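Local coordinates for acyl-CoA thioesterase II (Mycobacterium avium subsp. paratuberculosis, PDB 4R9Z), which probably hydrolyses fatty acyl-CoA thioesters to free fatty acids and coenzyme A, and has a double hot-dog fold, at residues 26-31 and 73-78; 87-92 and 109-114; 173-178 and 235-240. All coordinates share one frame; numbering follows the deposited sequence.

How the contacts relate
Along the chain the contacts follow in series: contact 1, contact 2, then contact 3. Contacts 1 and 2 both fall in the N-terminal hot-dog part and contact 3 in the C-terminal one. Strand 76-85 enters contact 1 and lies next to strand 89-98, which enters contact 2. The centres of these two contacts are about 28 Å apart. Contact 3 pairs strands 176-180 and 236-246, with its centre about 29 Å from each of the others. Contacts 1 and 3 lie on opposite sides of the chain's centre. Contacts 1 and 2 hold strands of the first half together and contact 3 those of the second; contact 2 also meets the second subunit.

Contact 1: 26-31 and 73-78; sequences VGQQLP and RQPVDF
The end of strand 24-27 runs antiparallel to the start of strand 76-85, and the two directions, taken from 26 to 29 and from 74 to 78, are 136° apart. Gly27 and Val76 form a hydrogen-bonded pair. Gly27 N gives a nearly straight bond to Val76 O at 2.8 Å, and Val76 N returns one to Gly27 O at 2.9 Å. Both donors lie in the plane of the carbonyl they meet. Val26 and Asp77 are the adjoining non-hydrogen-bonded pair.

Val26 and Asp77 point to the same face, side by side. Val26 CG1, anti to the backbone N, also reaches back along the partner chain to Pro75 CB at 3.9 Å. Gln28 starts away from the other segment, but bends at chi2 (-48°). Its amide then lies alongside the proline ring, with Gln28 OE1 3.4 Å from Pro75 CB.

This pairing belongs to the N-terminal hot-dog domain, in which a curved antiparallel sheet wraps a long helix, here 39-52. The other face of the strands looks to that helix. Phe78 packs there on Ile42 and Ala46 and turns its ring edge to Gly27 N, which lies near the ring plane. One face of the ring takes Val76 CG1, offset toward the rim.

Beyond the strand end, Gln29 bends back at chi2 (-52°) and crosses Val76 obliquely. Gln29 NE2 lies 3.3 Å from Val76 CG2. Gln29 NE2 also donates to Gly27 O at 3.0 Å from above the carbonyl plane, so that oxygen accepts two N-H groups, one in plane and one over it. The same nitrogen bonds to Gln45 OE1, and Gln45 NE2 bonds to Gln28 O, which ties this loop to the helix.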
loop_
_atom_site.group_PDB
_atom_site.type_symbol
_atom_site.label_atom_id
_atom_site.label_comp_id
_atom_site.label_asym_id
_atom_site.label_seq_id
_atom_site.Cartn_x
_atom_site.Cartn_y
_atom_site.Cartn_z
ATOM N N VAL B 26 -1.240 -18.582 16.946
ATOM C CA VAL B 26 -1.624 -17.702 18.035
ATOM C C VAL B 26 -0.413 -16.867 18.416
ATOM O O VAL B 26 0.702 -17.379 18.527
ATOM C CB VAL B 26 -2.146 -18.493 19.262
ATOM C CG1 VAL B 26 -2.695 -17.551 20.323
ATOM C CG2 VAL B 26 -3.210 -19.496 18.836
ATOM N N GLY B 27 -0.630 -15.567 18.576
ATOM C CA GLY B 27 0.448 -14.652 18.889
ATOM C C GLY B 27 0.251 -14.000 20.238
ATOM O O GLY B 27 -0.807 -13.438 20.526
ATOM N N GLN B 28 1.269 -14.085 21.084
ATOM C CA GLN B 28 1.151 -13.540 22.423
ATOM C C GLN B 28 1.379 -12.043 22.378
ATOM O O GLN B 28 2.229 -11.552 21.635
ATOM C CB GLN B 28 2.133 -14.212 23.388
ATOM C CG GLN B 28 1.754 -15.639 23.757
ATOM C CD GLN B 28 0.299 -15.780 24.168
ATOM O OE1 GLN B 28 -0.262 -14.912 24.839
ATOM N NE2 GLN B 28 -0.323 -16.877 23.756
ATOM N N GLN B 29 0.611 -11.316 23.177
ATOM C CA GLN B 29 0.712 -9.872 23.185
ATOM C C GLN B 29 1.474 -9.449 24.423
ATOM O O GLN B 29 1.512 -10.172 25.419
ATOM C CB GLN B 29 -0.675 -9.229 23.156
ATOM C CG GLN B 29 -1.509 -9.632 21.958
ATOM C CD GLN B 29 -0.772 -9.427 20.648
ATOM O OE1 GLN B 29 -0.267 -8.341 20.375
ATOM N NE2 GLN B 29 -0.705 -10.475 19.833
ATOM N N LEU B 30 2.074 -8.269 24.363
ATOM C CA LEU B 30 2.825 -7.769 25.496
ATOM C C LEU B 30 2.125 -6.570 26.113
ATOM O O LEU B 30 1.487 -5.786 25.410
ATOM C CB LEU B 30 4.258 -7.428 25.068
ATOM C CG LEU B 30 4.456 -6.792 23.692
ATOM C CD1 LEU B 30 4.059 -5.335 23.694
ATOM C CD2 LEU B 30 5.895 -6.959 23.228
ATOM N N PRO B 31 2.212 -6.460 27.449
ATOM C CA PRO B 31 1.609 -5.400 28.261
ATOM C C PRO B 31 1.912 -3.992 27.769
ATOM O O PRO B 31 3.055 -3.655 27.451
ATOM C CB PRO B 31 2.224 -5.629 29.640
ATOM C CG PRO B 31 2.465 -7.090 29.689
ATOM C CD PRO B 31 2.827 -7.505 28.288
ATOM N N ARG B 73 -4.022 -7.835 26.695
ATOM C CA ARG B 73 -3.996 -8.788 27.803
ATOM C C ARG B 73 -4.443 -10.172 27.342
ATOM O O ARG B 73 -4.233 -11.166 28.036
ATOM C CB ARG B 73 -4.878 -8.311 28.955
ATOM C CG ARG B 73 -4.431 -7.000 29.571
ATOM C CD ARG B 73 -5.505 -6.434 30.484
ATOM N NE ARG B 73 -6.735 -6.140 29.753
ATOM C CZ ARG B 73 -7.854 -5.697 30.318
ATOM N NH1 ARG B 73 -7.903 -5.490 31.626
ATOM N NH2 ARG B 73 -8.923 -5.459 29.572
ATOM N N GLN B 74 -5.065 -10.229 26.171
ATOM C CA GLN B 74 -5.446 -11.500 25.575
ATOM C C GLN B 74 -4.624 -11.734 24.310
ATOM O O GLN B 74 -4.267 -10.784 23.615
ATOM C CB GLN B 74 -6.942 -11.518 25.258
ATOM C CG GLN B 74 -7.832 -11.143 26.434
ATOM C CD GLN B 74 -7.778 -12.154 27.569
ATOM O OE1 GLN B 74 -7.329 -11.841 28.673
ATOM N NE2 GLN B 74 -8.247 -13.371 27.307
ATOM N N PRO B 75 -4.306 -13.002 24.015
ATOM C CA PRO B 75 -3.530 -13.327 22.812
ATOM C C PRO B 75 -4.358 -13.134 21.543
ATOM O O PRO B 75 -5.559 -12.888 21.635
ATOM C CB PRO B 75 -3.160 -14.800 23.014
ATOM C CG PRO B 75 -4.177 -15.328 23.957
ATOM C CD PRO B 75 -4.590 -14.189 24.838
ATOM N N VAL B 76 -3.725 -13.267 20.380
ATOM C CA VAL B 76 -4.390 -13.025 19.102
ATOM C C VAL B 76 -4.335 -14.238 18.168
ATOM O O VAL B 76 -3.275 -14.836 17.975
ATOM C CB VAL B 76 -3.756 -11.807 18.386
ATOM C CG1 VAL B 76 -4.315 -11.641 16.976
ATOM C CG2 VAL B 76 -3.941 -10.543 19.219
ATOM N N ASP B 77 -5.474 -14.581 17.570
ATOM C CA ASP B 77 -5.542 -15.694 16.623
ATOM C C ASP B 77 -5.319 -15.217 15.194
ATOM O O ASP B 77 -6.066 -14.371 14.697
ATOM C CB ASP B 77 -6.897 -16.405 16.698
ATOM C CG ASP B 77 -7.234 -16.891 18.093
ATOM O OD1 ASP B 77 -6.340 -17.430 18.779
ATOM O OD2 ASP B 77 -8.405 -16.735 18.502
ATOM N N PHE B 78 -4.313 -15.778 14.529
ATOM C CA PHE B 78 -4.046 -15.444 13.135
ATOM C C PHE B 78 -4.465 -16.567 12.197
ATOM O O PHE B 78 -3.930 -17.673 12.266
ATOM C CB PHE B 78 -2.563 -15.142 12.919
ATOM C CG PHE B 78 -2.057 -13.965 13.699
ATOM C CD1 PHE B 78 -1.668 -14.105 15.020
ATOM C CD2 PHE B 78 -1.958 -12.718 13.103
ATOM C CE1 PHE B 78 -1.199 -13.024 15.731
ATOM C CE2 PHE B 78 -1.489 -11.631 13.813
ATOM C CZ PHE B 78 -1.109 -11.784 15.127
#

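Contact 2: 87-92 and 109-114; sequences RTFSAR and SFKVVN
Phe89 lies side by side with Lys111 and overlaps the first part of its chain. Phe89 CD1 is 3.9 Å from Lys111 CB, and Phe89 CE1 is 4.0 Å from Lys111 CD. Lys111 CG sits in the crowded position between the backbone N and the carbonyl carbon (chi1 60°). Lys111 NZ bonds to Ser248 of the second subunit, and the Phe89 ring meets Tyr272 of that subunit edge-to-face.

Ser109 points to the same face as Phe89. Its OG bonds to His60 and to Arg220 of the second subunit.

On the other face Ser90 CB touches Phe110 CB at 3.9 Å. The Phe110 ring brings its edge near Ser90 O, while Phe110 CE1 meets Arg92 CG at 3.8 Å. Arg92 bends at chi2 (-67°), and NH1 donates to Ala91 O from above the carbonyl plane. Salt bridges to Asp82 and Glu85 also hold its guanidinium.

The backbone bonds are Ser90 N to Phe110 O at 2.9 Å and Phe110 N to Ser90 O at 2.8 Å. The strands are the open end of the antiparallel hairpin 89-98/101-111, part of the N-terminal hot-dog sheet.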
loop_
_atom_site.group_PDB
_atom_site.type_symbol
_atom_site.label_atom_id
_atom_site.label_comp_id
_atom_site.label_asym_id
_atom_site.label_seq_id
_atom_site.Cartn_x
_atom_site.Cartn_y
_atom_site.Cartn_z
ATOM N N ARG B 87 4.770 -20.982 -9.267
ATOM C CA ARG B 87 6.165 -21.327 -9.501
ATOM C C ARG B 87 7.107 -20.251 -8.975
ATOM O O ARG B 87 8.171 -20.552 -8.430
ATOM C CB ARG B 87 6.386 -21.550 -11.001
ATOM C CG ARG B 87 7.830 -21.740 -11.430
ATOM C CD ARG B 87 8.515 -22.890 -10.715
ATOM N NE ARG B 87 9.929 -22.948 -11.073
ATOM C CZ ARG B 87 10.849 -23.630 -10.401
ATOM N NH1 ARG B 87 10.508 -24.323 -9.320
ATOM N NH2 ARG B 87 12.111 -23.617 -10.809
ATOM N N THR B 88 6.700 -18.994 -9.119
ATOM C CA THR B 88 7.547 -17.879 -8.721
ATOM C C THR B 88 7.015 -17.189 -7.472
ATOM O O THR B 88 7.745 -16.985 -6.501
ATOM C CB THR B 88 7.663 -16.824 -9.850
ATOM O OG1 THR B 88 7.945 -17.468 -11.099
ATOM C CG2 THR B 88 8.761 -15.830 -9.536
ATOM N N PHE B 89 5.730 -16.853 -7.499
ATOM C CA PHE B 89 5.125 -16.036 -6.453
ATOM C C PHE B 89 4.207 -16.796 -5.505
ATOM O O PHE B 89 3.589 -17.799 -5.867
ATOM C CB PHE B 89 4.325 -14.889 -7.081
ATOM C CG PHE B 89 5.171 -13.773 -7.612
ATOM C CD1 PHE B 89 5.666 -12.799 -6.761
ATOM C CD2 PHE B 89 5.463 -13.693 -8.966
ATOM C CE1 PHE B 89 6.445 -11.766 -7.248
ATOM C CE2 PHE B 89 6.241 -12.667 -9.459
ATOM C CZ PHE B 89 6.734 -11.700 -8.598
ATOM N N SER B 90 4.101 -16.271 -4.293
ATOM C CA SER B 90 3.098 -16.703 -3.338
ATOM C C SER B 90 2.351 -15.480 -2.816
ATOM O O SER B 90 2.912 -14.388 -2.726
ATOM C CB SER B 90 3.741 -17.471 -2.179
ATOM O OG SER B 90 4.318 -18.683 -2.624
ATOM N N ALA B 91 1.082 -15.668 -2.477
ATOM C CA ALA B 91 0.289 -14.603 -1.886
ATOM C C ALA B 91 -0.498 -15.150 -0.706
ATOM O O ALA B 91 -0.986 -16.279 -0.745
ATOM C CB ALA B 91 -0.642 -13.997 -2.913
ATOM N N ARG B 92 -0.600 -14.354 0.352
ATOM C CA ARG B 92 -1.332 -14.764 1.546
ATOM C C ARG B 92 -2.279 -13.685 2.042
ATOM O O ARG B 92 -2.023 -12.496 1.872
ATOM C CB ARG B 92 -0.366 -15.151 2.669
ATOM C CG ARG B 92 0.579 -16.280 2.303
ATOM C CD ARG B 92 -0.183 -17.579 2.121
ATOM N NE ARG B 92 0.715 -18.703 1.883
ATOM C CZ ARG B 92 0.889 -19.263 0.693
ATOM N NH1 ARG B 92 0.224 -18.801 -0.352
ATOM N NH2 ARG B 92 1.725 -20.281 0.547
ATOM N N SER B 109 2.931 -10.726 -0.216
ATOM C CA SER B 109 3.372 -11.410 -1.413
ATOM C C SER B 109 4.820 -11.851 -1.231
ATOM O O SER B 109 5.590 -11.215 -0.505
ATOM C CB SER B 109 3.208 -10.511 -2.637
ATOM O OG SER B 109 3.482 -11.222 -3.832
ATOM N N PHE B 110 5.164 -12.969 -1.859
ATOM C CA PHE B 110 6.441 -13.643 -1.644
ATOM C C PHE B 110 7.008 -14.130 -2.973
ATOM O O PHE B 110 6.254 -14.412 -3.904
ATOM C CB PHE B 110 6.276 -14.839 -0.701
ATOM C CG PHE B 110 5.663 -14.497 0.621
ATOM C CD1 PHE B 110 4.286 -14.401 0.756
ATOM C CD2 PHE B 110 6.454 -14.310 1.737
ATOM C CE1 PHE B 110 3.713 -14.092 1.975
ATOM C CE2 PHE B 110 5.886 -14.004 2.956
ATOM C CZ PHE B 110 4.513 -13.895 3.075
ATOM N N LYS B 111 8.327 -14.235 -3.067
ATOM C CA LYS B 111 8.925 -14.926 -4.200
ATOM C C LYS B 111 10.250 -15.569 -3.822
ATOM O O LYS B 111 10.794 -15.313 -2.746
ATOM C CB LYS B 111 9.121 -13.979 -5.382
ATOM C CG LYS B 111 10.025 -12.806 -5.100
ATOM C CD LYS B 111 10.295 -12.024 -6.375
ATOM C CE LYS B 111 10.957 -12.901 -7.423
ATOM N NZ LYS B 111 11.862 -12.113 -8.301
ATOM N N VAL B 112 10.753 -16.424 -4.707
ATOM C CA VAL B 112 12.058 -17.035 -4.514
ATOM C C VAL B 112 13.113 -16.059 -5.032
ATOM O O VAL B 112 12.899 -15.376 -6.035
ATOM C CB VAL B 112 12.167 -18.399 -5.234
ATOM C CG1 VAL B 112 11.250 -19.420 -4.574
ATOM C CG2 VAL B 112 11.824 -18.260 -6.709
ATOM N N VAL B 113 14.239 -15.977 -4.332
ATOM C CA VAL B 113 15.234 -14.938 -4.594
ATOM C C VAL B 113 16.337 -15.418 -5.546
ATOM O O VAL B 113 16.643 -16.607 -5.604
ATOM C CB VAL B 113 15.859 -14.438 -3.261
ATOM C CG1 VAL B 113 16.859 -13.310 -3.494
ATOM C CG2 VAL B 113 14.763 -13.974 -2.315
ATOM N N ASN B 114 16.894 -14.481 -6.312
ATOM C CA ASN B 114 18.059 -14.717 -7.163
ATOM C C ASN B 114 19.192 -15.414 -6.411
ATOM O O ASN B 114 19.362 -16.631 -6.506
ATOM C CB ASN B 114 18.555 -13.384 -7.738
ATOM C CG ASN B 114 19.483 -13.559 -8.928
ATOM O OD1 ASN B 114 20.161 -14.577 -9.065
ATOM N ND2 ASN B 114 19.519 -12.555 -9.797
#

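Contact 3: 173-178 and 235-240; sequences RVPMWW and WLFYDR
Strands 176-178 and 236-240 run antiparallel at 144°, with Met176-Tyr238 and Trp178-Leu236 as hydrogen-bonded pairs and Trp177-Phe237 as the non-hydrogen-bonded pair between them. Tyr238 N to Met176 O is the straightest of their bonds (176°).

Trp177 and Phe237 share one face of the sheet. They form a T-shaped pair, with the edge of Phe237 toward the face of the indole and the planes at 83°. Phe237 CD2 stands over that face toward its rim, and Phe237 CB makes an off-centre CH-pi contact with the six-membered ring. The far end of the phenyl ring touches a proline of the partner segment, Phe237 CZ to Pro175 CB at 3.5 Å. Trp177 NE1 bonds to Pro130 O.

The pairing lies in the C-terminal hot-dog domain, where the opposite face carries Met176, Trp178, Leu236 and Tyr238. Trp178 and Tyr238 touch Met198 of helix 188-201, and Tyr238 OH bonds to Ser199 O. Trp178 lies alongside Leu236. Trp178 NE1 is 3.2 Å from Leu236 CB, and Trp178 CZ2 is 3.5 Å from Leu236 CD1.

Arg240 bends at chi3 and grips Val174 O side-on with two nitrogens. Arg240 NE donates to Val174 O at 2.8 Å, nearly along the C=O axis, and Arg240 NH2 to the same oxygen at 3.0 Å. The oxygen lies in the guanidinium plane, and the paired bonds limit how that group can turn. Met176 SD then sits over the centre of one guanidinium face, 3.6 Å from Arg240 CZ.

At the end of the ladder Val174 N bonds to Arg240 O. Arg173 forms a salt bridge there, Arg173 NH2 to Asp239 OD1 at 3.2 Å, with a weak second bond from NE. The oxygen lies in the guanidinium plane, but NH2 approaches it from above the carboxylate plane.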
loop_
_atom_site.group_PDB
_atom_site.type_symbol
_atom_site.label_atom_id
_atom_site.label_comp_id
_atom_site.label_asym_id
_atom_site.label_seq_id
_atom_site.Cartn_x
_atom_site.Cartn_y
_atom_site.Cartn_z
ATOM N N ARG B 173 9.947 16.240 7.440
ATOM C CA ARG B 173 10.977 15.205 7.466
ATOM C C ARG B 173 11.647 15.068 8.832
ATOM O O ARG B 173 12.227 16.025 9.347
ATOM C CB ARG B 173 12.051 15.485 6.417
ATOM C CG ARG B 173 11.631 15.235 4.993
ATOM C CD ARG B 173 12.844 15.300 4.088
ATOM N NE ARG B 173 13.853 14.315 4.470
ATOM C CZ ARG B 173 15.155 14.448 4.236
ATOM N NH1 ARG B 173 15.615 15.536 3.629
ATOM N NH2 ARG B 173 16.000 13.498 4.617
ATOM N N VAL B 174 11.554 13.881 9.425
ATOM C CA VAL B 174 12.252 13.606 10.678
ATOM C C VAL B 174 12.991 12.270 10.567
ATOM O O VAL B 174 12.571 11.269 11.148
ATOM C CB VAL B 174 11.295 13.561 11.886
ATOM C CG1 VAL B 174 12.080 13.649 13.185
ATOM C CG2 VAL B 174 10.277 14.683 11.817
ATOM N N PRO B 175 14.103 12.252 9.818
ATOM C CA PRO B 175 14.866 11.014 9.622
ATOM C C PRO B 175 15.600 10.594 10.889
ATOM O O PRO B 175 15.955 11.447 11.702
ATOM C CB PRO B 175 15.845 11.385 8.506
ATOM C CG PRO B 175 16.043 12.851 8.683
ATOM C CD PRO B 175 14.686 13.373 9.061
ATOM N N MET B 176 15.822 9.294 11.055
ATOM C CA MET B 176 16.421 8.788 12.282
ATOM C C MET B 176 17.388 7.639 12.018
ATOM O O MET B 176 17.293 6.946 11.001
ATOM C CB MET B 176 15.336 8.312 13.242
ATOM C CG MET B 176 14.691 7.006 12.814
ATOM S SD MET B 176 13.229 6.568 13.766
ATOM C CE MET B 176 13.844 6.662 15.436
ATOM N N TRP B 177 18.322 7.450 12.943
ATOM C CA TRP B 177 19.129 6.241 12.965
ATOM C C TRP B 177 18.485 5.293 13.955
ATOM O O TRP B 177 18.043 5.716 15.019
ATOM C CB TRP B 177 20.571 6.516 13.388
ATOM C CG TRP B 177 21.411 7.216 12.376
ATOM C CD1 TRP B 177 21.846 8.508 12.424
ATOM C CD2 TRP B 177 21.919 6.666 11.158
ATOM N NE1 TRP B 177 22.603 8.793 11.316
ATOM C CE2 TRP B 177 22.660 7.678 10.520
ATOM C CE3 TRP B 177 21.821 5.413 10.546
ATOM C CZ2 TRP B 177 23.296 7.479 9.299
ATOM C CZ3 TRP B 177 22.455 5.216 9.336
ATOM C CH2 TRP B 177 23.186 6.242 8.728
ATOM N N TRP B 178 18.435 4.013 13.621
ATOM C CA TRP B 178 17.925 3.039 14.570
ATOM C C TRP B 178 18.640 1.708 14.407
ATOM O O TRP B 178 19.125 1.366 13.320
ATOM C CB TRP B 178 16.413 2.853 14.405
ATOM C CG TRP B 178 16.046 1.915 13.305
ATOM C CD1 TRP B 178 15.973 2.196 11.969
ATOM C CD2 TRP B 178 15.716 0.530 13.444
ATOM N NE1 TRP B 178 15.611 1.070 11.271
ATOM C CE2 TRP B 178 15.449 0.034 12.153
ATOM C CE3 TRP B 178 15.617 -0.338 14.537
ATOM C CZ2 TRP B 178 15.090 -1.294 11.925
ATOM C CZ3 TRP B 178 15.262 -1.651 14.310
ATOM C CH2 TRP B 178 15.002 -2.119 13.012
ATOM N N TRP B 235 23.571 0.204 12.461
ATOM C CA TRP B 235 22.486 1.184 12.440
ATOM C C TRP B 235 21.762 1.222 11.096
ATOM O O TRP B 235 22.342 0.903 10.052
ATOM C CB TRP B 235 23.014 2.580 12.777
ATOM C CG TRP B 235 23.494 2.711 14.185
ATOM C CD1 TRP B 235 24.743 2.423 14.656
ATOM C CD2 TRP B 235 22.734 3.160 15.313
ATOM N NE1 TRP B 235 24.808 2.667 16.008
ATOM C CE2 TRP B 235 23.589 3.121 16.435
ATOM C CE3 TRP B 235 21.417 3.592 15.484
ATOM C CZ2 TRP B 235 23.168 3.495 17.708
ATOM C CZ3 TRP B 235 20.999 3.962 16.752
ATOM C CH2 TRP B 235 21.873 3.911 17.847
ATOM N N LEU B 236 20.499 1.640 11.133
ATOM C CA LEU B 236 19.694 1.782 9.925
ATOM C C LEU B 236 19.126 3.191 9.817
ATOM O O LEU B 236 18.683 3.768 10.811
ATOM C CB LEU B 236 18.545 0.772 9.911
ATOM C CG LEU B 236 18.851 -0.717 9.776
ATOM C CD1 LEU B 236 17.575 -1.466 9.451
ATOM C CD2 LEU B 236 19.898 -0.949 8.708
ATOM N N PHE B 237 19.128 3.729 8.602
ATOM C CA PHE B 237 18.572 5.052 8.337
ATOM C C PHE B 237 17.098 4.944 7.963
ATOM O O PHE B 237 16.752 4.295 6.977
ATOM C CB PHE B 237 19.350 5.735 7.211
ATOM C CG PHE B 237 19.016 7.191 7.024
ATOM C CD1 PHE B 237 17.971 7.580 6.200
ATOM C CD2 PHE B 237 19.766 8.175 7.648
ATOM C CE1 PHE B 237 17.669 8.921 6.020
ATOM C CE2 PHE B 237 19.470 9.515 7.464
ATOM C CZ PHE B 237 18.421 9.888 6.655
ATOM N N TYR B 238 16.233 5.585 8.740
ATOM C CA TYR B 238 14.808 5.579 8.430
ATOM C C TYR B 238 14.310 6.986 8.154
ATOM O O TYR B 238 13.975 7.733 9.073
ATOM C CB TYR B 238 14.005 4.953 9.571
ATOM C CG TYR B 238 12.582 4.599 9.203
ATOM C CD1 TYR B 238 12.235 4.316 7.889
ATOM C CD2 TYR B 238 11.589 4.516 10.176
ATOM C CE1 TYR B 238 10.936 3.981 7.548
ATOM C CE2 TYR B 238 10.285 4.178 9.846
ATOM C CZ TYR B 238 9.967 3.911 8.530
ATOM O OH TYR B 238 8.676 3.575 8.192
ATOM N N ASP B 239 14.242 7.327 6.873
ATOM C CA ASP B 239 13.721 8.614 6.442
ATOM C C ASP B 239 12.206 8.623 6.602
ATOM O O ASP B 239 11.526 7.728 6.117
ATOM C CB ASP B 239 14.120 8.875 4.990
ATOM C CG ASP B 239 14.211 10.347 4.666
ATOM O OD1 ASP B 239 14.052 11.169 5.593
ATOM O OD2 ASP B 239 14.459 10.678 3.486
ATOM N N ARG B 240 11.687 9.637 7.290
ATOM C CA ARG B 240 10.259 9.717 7.599
ATOM C C ARG B 240 9.696 11.082 7.237
ATOM O O ARG B 240 10.347 12.105 7.446
ATOM C CB ARG B 240 10.006 9.458 9.086
ATOM C CG ARG B 240 10.621 8.186 9.642
ATOM C CD ARG B 240 10.372 8.063 11.150
ATOM N NE ARG B 240 11.024 9.125 11.910
ATOM C CZ ARG B 240 10.896 9.301 13.224
ATOM N NH1 ARG B 240 10.139 8.481 13.942
ATOM N NH2 ARG B 240 11.531 10.299 13.826
#